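Local structure of Poly(A) RNA polymerase GLD2 (Rattus norvegicus, 6LBK) at residues A[112-117]-A[176-181]; A[231-236]-A[288-293]; A[236-241]-A[305-310]. The protein probably adds successive AMP units from ATP to the 3' ends of selected cytoplasmic RNAs and a single nucleotide to certain microRNAs. The protein carries 1 engineered substitution. All coordinates share one frame; numbering follows the deposited sequence.

Contact 1. Residues A[112-117]-A[176-181]; sequences LCLVVK and LNVNNT
Leu112 and Leu176 sit side by side on neighbouring parallel strands, the CB of Leu112 lying 4.1 Å from the CG of Leu176. Two residues on, on the same face of the sheet, Leu114 meets Val178 through their branches, with CD2 of Leu114 4.2 Å from CG2 of Val178. Helices 67-85 and 128-144 cover this greasy face, with Ile84 and Leu135 among the residues that fill it. On the other face Cys113 and Asn177 are paired, and SG stands 3.7 Å from OD1 of Asn177. This is the palm of a nucleotidyltransferase: by similarity Asp111, within strand 110-116, and Asp109, just before it, bind the catalytic magnesium. The strand pair therefore forms part of the sheet that carries the active site. Its ladder is regular at first: Asn177 N gives to Leu112 O, and Leu114 N gives to Asn177 O at 2.9 Å. Asn179 then breaks the strand with a positive phi of 72°. Its backbone N still reaches Leu114 O at 2.7 Å, though the bond is bent. With CG swung beside its own backbone N (chi1 -81°), the side chain reaches across to the edge of the partner strand, where OD1 takes the N-H of Val116 at 3.0 Å in an almost straight bond. A side-chain amide thus stands in for the next backbone carbonyl and carries the ladder one rung further. Asn177 holds the turn from the other side: its CG lies between backbone N and carbonyl carbon (chi1 70°), which lets OD1 accept from Asn180 N in an Asx motif.

Contact 2. Residues A[231-236]-A[288-293]; sequences LMVLHY and LGFLKY
Tyr236 and Phe290 both hold CG anti to the backbone N, at chi1 172° and 164°, and this throws each ring across the gap between two helices. The Tyr236 ring slides along helix 283-297 until its face lies over the backbone there: CA of Phe290 sits above the ring centre in a CH-pi contact, 3.8 Å from the centroid. At the far end of the ring, OH of Tyr236 comes 3.2 Å from CA of Gly289. A CB at that position would run straight into the hydroxyl, so the missing side chain is what lets the ring lie so close. Phe290 is turned quite differently. It offers its edge, with CB of Tyr236 in the plane of its ring, and further round, CE1 of Phe290 touches CG2 of Val233 at 3.9 Å. Tyr293, one turn beyond, comes in on the same side of the Tyr236 ring as Phe290, at its CD1 border, its CB 3.8 Å from CD1 of Tyr236; the rings meet obliquely, and the side chains slide past each other in opposite directions. NE2 of His235 lies 3.2 Å from OH of Tyr293 in a hydrogen bond at the edge of the imidazole that either group could donate. Outside the two segments, Ile207 of helix 200-213 packs on Phe290, while Phe354 of helix 344-363 touches Met232. Segments 231-236 and 288-293 cross at 105°, their axes 10.6 Å apart at the closest, and the aromatic cluster of His235, Tyr236 and Tyr293, together with Phe290, fills the space, joining helix 226-239 to a helix of the PAP-associated region.

Contact 3. Residues A[236-241]-A[305-310]; sequences YLQTLP and ISVREA
Gln238 and Ala310 bring the two backbones closest, their CA atoms 5.5 Å apart. Gln238 lies in the final turn of helix 226-239, whereas Ala310 ends a turn that leaves strand 303-306: residues 307-309 have helical backbone angles without regular helical bonds, and Ala310 takes a left-handed conformation with phi 55°. Inside that turn, Ser306 OG accepts the N-H of Glu309 at 2.9 Å, an ST motif, and it is also bonded to Glu329. Across the gap the Gln238 side chain does most of the work. Extended beyond CG (chi2 176°), it runs out from the helix and lays one face of its amide against CA and CB of Ala310, that CB 3.6 Å from NE2 of Gln238. NE2 of Gln238 then gives an N-H to Val307 O at 3.2 Å, arriving in the carbonyl plane on a lone pair. NE2 has a second partner in Pro246 O, so it bridges two backbone carbonyls, while OE1 of Gln238 approaches CA of Val307 at 3.4 Å. Tyr193 of helix 182-194 packs on both Gln238 and Val307. A leucine in place of Gln238 would probably leave the carbonyls of Val307 and Pro246 without their shared amide donor and loosen the turn from the helix end. Thr239 adds a lighter touch, its methyl CG2 3.7 Å from Ala310 O, while its hydroxyl is bonded to His235 O in its own helix. What is gripped here is the tight turn joining antiparallel strands 303-306 and 311-314, a beta-hairpin of the PAP-associated region held at the C-terminal end of helix 226-239.

How the contacts relate
Following the chain from its N terminus, contact 1 comes first: it brings strand 172-178 back beside strand 110-116, closing a loop that holds helix 128-144 and strands 150-156 and 162-167. It is complete before the other two begin, and lies in the palm, about 31 Å from contact 2 and 29 Å from contact 3, centre to centre. Those two cross, since 231-236 and 236-241 run consecutively along helix 226-239 and their partners, 288-293 and 305-310, follow in the same order. They share Tyr236 and touch directly, with His235 packing on Ile305. Together they fasten helix 283-297 and the hairpin after it to one helix.

Contact 1. Residues A[112-117]-A[176-181]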
loop_
_atom_site.group_PDB
_atom_site.type_symbol
_atom_site.label_atom_id
_atom_site.label_comp_id
_atom_site.label_asym_id
_atom_site.label_seq_id
_atom_site.Cartn_x
_atom_site.Cartn_y
_atom_site.Cartn_z
ATOM N N LEU A 112 -1.322 -12.475 2.064
ATOM C CA LEU A 112 -0.737 -13.693 1.558
ATOM C C LEU A 112 -1.311 -13.961 0.177
ATOM O O LEU A 112 -2.510 -13.763 -0.076
ATOM C CB LEU A 112 -1.017 -14.897 2.503
ATOM C CG LEU A 112 -0.584 -14.679 3.946
ATOM C CD1 LEU A 112 -1.277 -15.647 4.910
ATOM C CD2 LEU A 112 0.907 -14.839 4.043
ATOM N N CYS A 113 -0.458 -14.455 -0.696
ATOM C CA CYS A 113 -0.841 -14.759 -2.054
ATOM C C CYS A 113 -0.469 -16.215 -2.308
ATOM O O CYS A 113 0.719 -16.573 -2.264
ATOM C CB CYS A 113 -0.137 -13.821 -3.006
ATOM S SG CYS A 113 -0.484 -14.271 -4.628
ATOM N N LEU A 114 -1.479 -17.035 -2.563
ATOM C CA LEU A 114 -1.263 -18.477 -2.800
ATOM C C LEU A 114 -1.088 -18.699 -4.292
ATOM O O LEU A 114 -1.949 -18.317 -5.033
ATOM C CB LEU A 114 -2.461 -19.234 -2.239
ATOM C CG LEU A 114 -2.422 -20.745 -2.384
ATOM C CD1 LEU A 114 -1.232 -21.326 -1.661
ATOM C CD2 LEU A 114 -3.698 -21.354 -1.857
ATOM N N VAL A 115 0.045 -19.263 -4.678
ATOM C CA VAL A 115 0.329 -19.542 -6.106
ATOM C C VAL A 115 0.157 -21.034 -6.342
ATOM O O VAL A 115 0.916 -21.817 -5.782
ATOM C CB VAL A 115 1.756 -19.130 -6.456
ATOM C CG1 VAL A 115 1.913 -19.005 -7.947
ATOM C CG2 VAL A 115 2.092 -17.824 -5.784
ATOM N N VAL A 116 -0.786 -21.365 -7.209
ATOM C CA VAL A 116 -1.134 -22.764 -7.541
ATOM C C VAL A 116 -0.892 -22.911 -9.024
ATOM O O VAL A 116 -1.434 -22.116 -9.754
ATOM C CB VAL A 116 -2.614 -22.975 -7.234
ATOM C CG1 VAL A 116 -3.106 -24.278 -7.791
ATOM C CG2 VAL A 116 -2.872 -22.900 -5.751
ATOM N N LYS A 117 -0.129 -23.920 -9.417
ATOM C CA LYS A 117 0.195 -24.143 -10.851
ATOM C C LYS A 117 -0.986 -24.809 -11.561
ATOM O O LYS A 117 -1.437 -24.226 -12.558
ATOM C CB LYS A 117 1.520 -24.904 -10.945
ATOM C CG LYS A 117 2.569 -24.383 -9.968
ATOM C CD LYS A 117 3.970 -24.906 -10.157
ATOM C CE LYS A 117 4.857 -24.599 -8.972
ATOM N NZ LYS A 117 6.286 -24.731 -9.326
ATOM N N LEU A 176 -5.705 -13.736 2.780
ATOM C CA LEU A 176 -5.107 -14.642 1.815
ATOM C C LEU A 176 -5.944 -14.631 0.549
ATOM O O LEU A 176 -7.170 -14.758 0.618
ATOM C CB LEU A 176 -5.008 -16.059 2.402
ATOM C CG LEU A 176 -4.331 -17.126 1.544
ATOM C CD1 LEU A 176 -3.646 -18.124 2.447
ATOM C CD2 LEU A 176 -5.338 -17.843 0.661
ATOM N N ASN A 177 -5.292 -14.467 -0.598
ATOM C CA ASN A 177 -5.966 -14.600 -1.881
ATOM C C ASN A 177 -5.277 -15.693 -2.675
ATOM O O ASN A 177 -4.208 -16.177 -2.299
ATOM C CB ASN A 177 -5.988 -13.276 -2.661
ATOM C CG ASN A 177 -4.631 -12.876 -3.176
ATOM O OD1 ASN A 177 -4.079 -13.509 -4.079
ATOM N ND2 ASN A 177 -4.077 -11.802 -2.605
ATOM N N VAL A 178 -5.886 -16.079 -3.791
ATOM C CA VAL A 178 -5.344 -17.144 -4.625
ATOM C C VAL A 178 -4.965 -16.589 -5.983
ATOM O O VAL A 178 -5.828 -16.100 -6.722
ATOM C CB VAL A 178 -6.319 -18.311 -4.794
ATOM C CG1 VAL A 178 -5.647 -19.366 -5.617
ATOM C CG2 VAL A 178 -6.687 -18.846 -3.462
ATOM N N ASN A 179 -3.671 -16.663 -6.298
ATOM C CA ASN A 179 -3.128 -16.468 -7.635
ATOM C C ASN A 179 -3.169 -15.028 -8.111
ATOM O O ASN A 179 -2.986 -14.770 -9.308
ATOM C CB ASN A 179 -3.819 -17.381 -8.647
ATOM C CG ASN A 179 -3.259 -18.770 -8.606
ATOM O OD1 ASN A 179 -2.039 -18.954 -8.569
ATOM N ND2 ASN A 179 -4.128 -19.751 -8.517
ATOM N N ASN A 180 -3.377 -14.061 -7.220
ATOM C CA ASN A 180 -3.262 -12.665 -7.638
ATOM C C ASN A 180 -1.788 -12.266 -7.627
ATOM O O ASN A 180 -1.289 -11.591 -6.722
ATOM C CB ASN A 180 -4.090 -11.731 -6.778
ATOM C CG ASN A 180 -4.120 -10.350 -7.361
ATOM O OD1 ASN A 180 -4.332 -10.193 -8.558
ATOM N ND2 ASN A 180 -3.859 -9.348 -6.543
ATOM N N THR A 181 -1.072 -12.723 -8.654
ATOM C CA THR A 181 0.376 -12.600 -8.682
ATOM C C THR A 181 0.852 -11.162 -8.838
ATOM O O THR A 181 1.977 -10.855 -8.423
ATOM C CB THR A 181 0.925 -13.475 -9.805
ATOM O OG1 THR A 181 0.286 -13.124 -11.039
ATOM C CG2 THR A 181 0.637 -14.922 -9.497
#

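Contact 2. Residues A[231-236]-A[288-293]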
loop_
_atom_site.group_PDB
_atom_site.type_symbol
_atom_site.label_atom_id
_atom_site.label_comp_id
_atom_site.label_asym_id
_atom_site.label_seq_id
_atom_site.Cartn_x
_atom_site.Cartn_y
_atom_site.Cartn_z
ATOM N N LEU A 231 0.450 4.981 -3.936
ATOM C CA LEU A 231 0.734 5.413 -5.299
ATOM C C LEU A 231 0.586 6.915 -5.420
ATOM O O LEU A 231 1.279 7.533 -6.221
ATOM C CB LEU A 231 -0.191 4.689 -6.294
ATOM C CG LEU A 231 -0.043 3.167 -6.522
ATOM C CD1 LEU A 231 -1.014 2.636 -7.592
ATOM C CD2 LEU A 231 1.373 2.749 -6.876
ATOM N N MET A 232 -0.277 7.529 -4.604
ATOM C CA MET A 232 -0.476 8.970 -4.684
ATOM C C MET A 232 0.684 9.730 -4.036
ATOM O O MET A 232 1.152 10.744 -4.572
ATOM C CB MET A 232 -1.792 9.337 -4.028
ATOM C CG MET A 232 -3.023 9.045 -4.873
ATOM S SD MET A 232 -4.531 9.055 -3.849
ATOM C CE MET A 232 -4.603 10.730 -3.254
ATOM N N VAL A 233 1.136 9.256 -2.868
ATOM C CA VAL A 233 2.362 9.772 -2.257
ATOM C C VAL A 233 3.523 9.648 -3.230
ATOM O O VAL A 233 4.258 10.611 -3.451
ATOM C CB VAL A 233 2.667 9.042 -0.937
ATOM C CG1 VAL A 233 3.916 9.583 -0.312
ATOM C CG2 VAL A 233 1.536 9.153 0.028
ATOM N N LEU A 234 3.740 8.443 -3.793
ATOM C CA LEU A 234 4.852 8.259 -4.732
ATOM C C LEU A 234 4.709 9.164 -5.956
ATOM O O LEU A 234 5.702 9.719 -6.436
ATOM C CB LEU A 234 4.990 6.788 -5.164
ATOM C CG LEU A 234 5.267 5.640 -4.171
ATOM C CD1 LEU A 234 5.511 4.370 -4.927
ATOM C CD2 LEU A 234 6.478 5.910 -3.270
ATOM N N HIS A 235 3.487 9.347 -6.465
ATOM C CA HIS A 235 3.271 10.298 -7.551
ATOM C C HIS A 235 3.636 11.728 -7.127
ATOM O O HIS A 235 4.302 12.459 -7.878
ATOM C CB HIS A 235 1.822 10.216 -8.009
ATOM C CG HIS A 235 1.430 11.303 -8.948
ATOM N ND1 HIS A 235 1.769 11.289 -10.279
ATOM C CD2 HIS A 235 0.782 12.469 -8.735
ATOM C CE1 HIS A 235 1.324 12.388 -10.858
ATOM N NE2 HIS A 235 0.726 13.124 -9.940
ATOM N N TYR A 236 3.191 12.156 -5.936
ATOM C CA TYR A 236 3.534 13.497 -5.456
ATOM C C TYR A 236 5.046 13.674 -5.405
ATOM O O TYR A 236 5.579 14.709 -5.836
ATOM C CB TYR A 236 2.910 13.799 -4.068
ATOM C CG TYR A 236 3.418 15.136 -3.469
ATOM C CD1 TYR A 236 3.139 16.372 -4.087
ATOM C CD2 TYR A 236 4.191 15.156 -2.301
ATOM C CE1 TYR A 236 3.641 17.609 -3.541
ATOM C CE2 TYR A 236 4.677 16.379 -1.763
ATOM C CZ TYR A 236 4.406 17.582 -2.390
ATOM O OH TYR A 236 4.897 18.716 -1.844
ATOM N N LEU A 288 2.867 18.989 4.222
ATOM C CA LEU A 288 2.032 20.124 3.836
ATOM C C LEU A 288 1.819 20.149 2.326
ATOM O O LEU A 288 0.679 20.265 1.857
ATOM C CB LEU A 288 2.652 21.436 4.326
ATOM C CG LEU A 288 1.925 22.177 5.442
ATOM C CD1 LEU A 288 2.533 23.551 5.655
ATOM C CD2 LEU A 288 0.473 22.298 5.118
ATOM N N GLY A 289 2.901 19.999 1.547
ATOM C CA GLY A 289 2.767 20.040 0.098
ATOM C C GLY A 289 1.900 18.915 -0.444
ATOM O O GLY A 289 1.152 19.095 -1.402
ATOM N N PHE A 290 1.989 17.734 0.155
ATOM C CA PHE A 290 1.172 16.628 -0.328
ATOM C C PHE A 290 -0.301 16.894 -0.067
ATOM O O PHE A 290 -1.145 16.572 -0.905
ATOM C CB PHE A 290 1.619 15.305 0.298
ATOM C CG PHE A 290 0.613 14.212 0.163
ATOM C CD1 PHE A 290 0.585 13.409 -0.953
ATOM C CD2 PHE A 290 -0.324 14.001 1.165
ATOM C CE1 PHE A 290 -0.344 12.405 -1.055
ATOM C CE2 PHE A 290 -1.254 13.018 1.068
ATOM C CZ PHE A 290 -1.262 12.203 -0.044
ATOM N N LEU A 291 -0.639 17.429 1.108
ATOM C CA LEU A 291 -2.037 17.782 1.350
ATOM C C LEU A 291 -2.504 18.887 0.402
ATOM O O LEU A 291 -3.611 18.811 -0.154
ATOM C CB LEU A 291 -2.234 18.169 2.810
ATOM C CG LEU A 291 -2.061 17.047 3.848
ATOM C CD1 LEU A 291 -2.054 17.663 5.245
ATOM C CD2 LEU A 291 -3.178 15.965 3.750
ATOM N N LYS A 292 -1.673 19.916 0.189
ATOM C CA LYS A 292 -2.057 21.006 -0.714
ATOM C C LYS A 292 -2.239 20.515 -2.149
ATOM O O LYS A 292 -3.192 20.909 -2.832
ATOM C CB LYS A 292 -1.016 22.131 -0.678
ATOM C CG LYS A 292 -1.355 23.348 -1.559
ATOM C CD LYS A 292 -0.237 24.394 -1.592
ATOM C CE LYS A 292 -0.586 25.452 -2.593
ATOM N NZ LYS A 292 0.015 26.807 -2.256
ATOM N N TYR A 293 -1.351 19.630 -2.613
ATOM C CA TYR A 293 -1.347 19.249 -4.018
ATOM C C TYR A 293 -2.659 18.613 -4.411
ATOM O O TYR A 293 -3.244 18.952 -5.446
ATOM C CB TYR A 293 -0.173 18.320 -4.289
ATOM C CG TYR A 293 -0.108 17.787 -5.705
ATOM C CD1 TYR A 293 0.259 18.603 -6.768
ATOM C CD2 TYR A 293 -0.377 16.431 -5.964
ATOM C CE1 TYR A 293 0.326 18.099 -8.051
ATOM C CE2 TYR A 293 -0.313 15.919 -7.248
ATOM C CZ TYR A 293 0.034 16.740 -8.290
ATOM O OH TYR A 293 0.090 16.195 -9.564
#

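Contact 3. Residues A[236-241]-A[305-310]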
loop_
_atom_site.group_PDB
_atom_site.type_symbol
_atom_site.label_atom_id
_atom_site.label_comp_id
_atom_site.label_asym_id
_atom_site.label_seq_id
_atom_site.Cartn_x
_atom_site.Cartn_y
_atom_site.Cartn_z
ATOM N N TYR A 236 3.191 12.156 -5.936
ATOM C CA TYR A 236 3.534 13.497 -5.456
ATOM C C TYR A 236 5.046 13.674 -5.405
ATOM O O TYR A 236 5.579 14.709 -5.836
ATOM C CB TYR A 236 2.910 13.799 -4.068
ATOM C CG TYR A 236 3.418 15.136 -3.469
ATOM C CD1 TYR A 236 3.139 16.372 -4.087
ATOM C CD2 TYR A 236 4.191 15.156 -2.301
ATOM C CE1 TYR A 236 3.641 17.609 -3.541
ATOM C CE2 TYR A 236 4.677 16.379 -1.763
ATOM C CZ TYR A 236 4.406 17.582 -2.390
ATOM O OH TYR A 236 4.897 18.716 -1.844
ATOM N N LEU A 237 5.751 12.671 -4.883
ATOM C CA LEU A 237 7.206 12.716 -4.847
ATOM C C LEU A 237 7.814 12.663 -6.242
ATOM O O LEU A 237 8.929 13.160 -6.433
ATOM C CB LEU A 237 7.741 11.565 -3.993
ATOM C CG LEU A 237 7.400 11.511 -2.497
ATOM C CD1 LEU A 237 7.980 10.214 -1.854
ATOM C CD2 LEU A 237 7.882 12.774 -1.762
ATOM N N GLN A 238 7.103 12.101 -7.225
ATOM C CA GLN A 238 7.666 11.923 -8.561
ATOM C C GLN A 238 7.569 13.166 -9.425
ATOM O O GLN A 238 8.369 13.330 -10.351
ATOM C CB GLN A 238 6.971 10.762 -9.267
ATOM C CG GLN A 238 7.558 9.396 -8.966
ATOM C CD GLN A 238 6.755 8.287 -9.613
ATOM O OE1 GLN A 238 5.538 8.408 -9.772
ATOM N NE2 GLN A 238 7.431 7.210 -10.015
ATOM N N THR A 239 6.623 14.048 -9.130
ATOM C CA THR A 239 6.318 15.187 -9.980
ATOM C C THR A 239 6.716 16.534 -9.375
ATOM O O THR A 239 6.437 17.579 -9.979
ATOM C CB THR A 239 4.831 15.138 -10.311
ATOM O OG1 THR A 239 4.120 14.836 -9.106
ATOM C CG2 THR A 239 4.549 14.064 -11.346
ATOM N N LEU A 240 7.442 16.539 -8.255
ATOM C CA LEU A 240 7.933 17.787 -7.688
ATOM C C LEU A 240 8.864 18.465 -8.682
ATOM O O LEU A 240 9.468 17.798 -9.528
ATOM C CB LEU A 240 8.649 17.561 -6.352
ATOM C CG LEU A 240 7.736 17.254 -5.146
ATOM C CD1 LEU A 240 8.510 16.866 -3.863
ATOM C CD2 LEU A 240 6.795 18.423 -4.883
ATOM N N PRO A 241 8.939 19.806 -8.638
ATOM C CA PRO A 241 9.862 20.538 -9.527
ATOM C C PRO A 241 11.276 19.982 -9.578
ATOM O O PRO A 241 11.835 19.818 -10.667
ATOM C CB PRO A 241 9.830 21.945 -8.921
ATOM C CG PRO A 241 8.469 22.053 -8.333
ATOM C CD PRO A 241 8.169 20.720 -7.769
ATOM N N ILE A 305 -3.231 9.093 -12.359
ATOM C CA ILE A 305 -1.909 9.070 -11.749
ATOM C C ILE A 305 -1.158 7.816 -12.184
ATOM O O ILE A 305 -1.603 6.689 -11.915
ATOM C CB ILE A 305 -2.041 9.129 -10.223
ATOM C CG1 ILE A 305 -2.328 10.578 -9.791
ATOM C CG2 ILE A 305 -0.831 8.475 -9.525
ATOM C CD1 ILE A 305 -3.174 10.660 -8.540
ATOM N N SER A 306 -0.018 7.998 -12.855
ATOM C CA SER A 306 0.763 6.883 -13.379
ATOM C C SER A 306 2.142 6.917 -12.720
ATOM O O SER A 306 3.013 7.701 -13.126
ATOM C CB SER A 306 0.868 6.950 -14.882
ATOM O OG SER A 306 1.814 6.004 -15.332
ATOM N N VAL A 307 2.314 6.104 -11.663
ATOM C CA VAL A 307 3.645 5.895 -11.097
ATOM C C VAL A 307 4.555 5.205 -12.114
ATOM O O VAL A 307 5.775 5.414 -12.107
ATOM C CB VAL A 307 3.560 5.109 -9.773
ATOM C CG1 VAL A 307 4.938 4.595 -9.356
ATOM C CG2 VAL A 307 2.957 5.980 -8.636
ATOM N N ARG A 308 3.996 4.357 -12.989
ATOM C CA ARG A 308 4.832 3.729 -14.007
ATOM C C ARG A 308 5.463 4.780 -14.909
ATOM O O ARG A 308 6.622 4.645 -15.320
ATOM C CB ARG A 308 4.025 2.728 -14.844
ATOM C CG ARG A 308 4.833 2.045 -15.963
ATOM C CD ARG A 308 3.993 1.105 -16.834
ATOM N NE ARG A 308 3.891 1.618 -18.199
ATOM C CZ ARG A 308 4.836 1.483 -19.135
ATOM N NH1 ARG A 308 4.656 1.989 -20.349
ATOM N NH2 ARG A 308 5.967 0.843 -18.858
ATOM N N GLU A 309 4.729 5.845 -15.215
ATOM C CA GLU A 309 5.273 6.883 -16.077
ATOM C C GLU A 309 5.924 8.013 -15.295
ATOM O O GLU A 309 6.623 8.829 -15.901
ATOM C CB GLU A 309 4.159 7.452 -16.952
ATOM C CG GLU A 309 3.690 6.496 -18.004
ATOM C CD GLU A 309 2.452 6.989 -18.696
ATOM O OE1 GLU A 309 2.530 7.998 -19.427
ATOM O OE2 GLU A 309 1.382 6.389 -18.466
ATOM N N ALA A 310 5.775 8.014 -13.964
ATOM C CA ALA A 310 6.182 9.119 -13.089
ATOM C C ALA A 310 5.529 10.429 -13.543
ATOM O O ALA A 310 6.130 11.510 -13.499
ATOM C CB ALA A 310 7.704 9.248 -13.018
#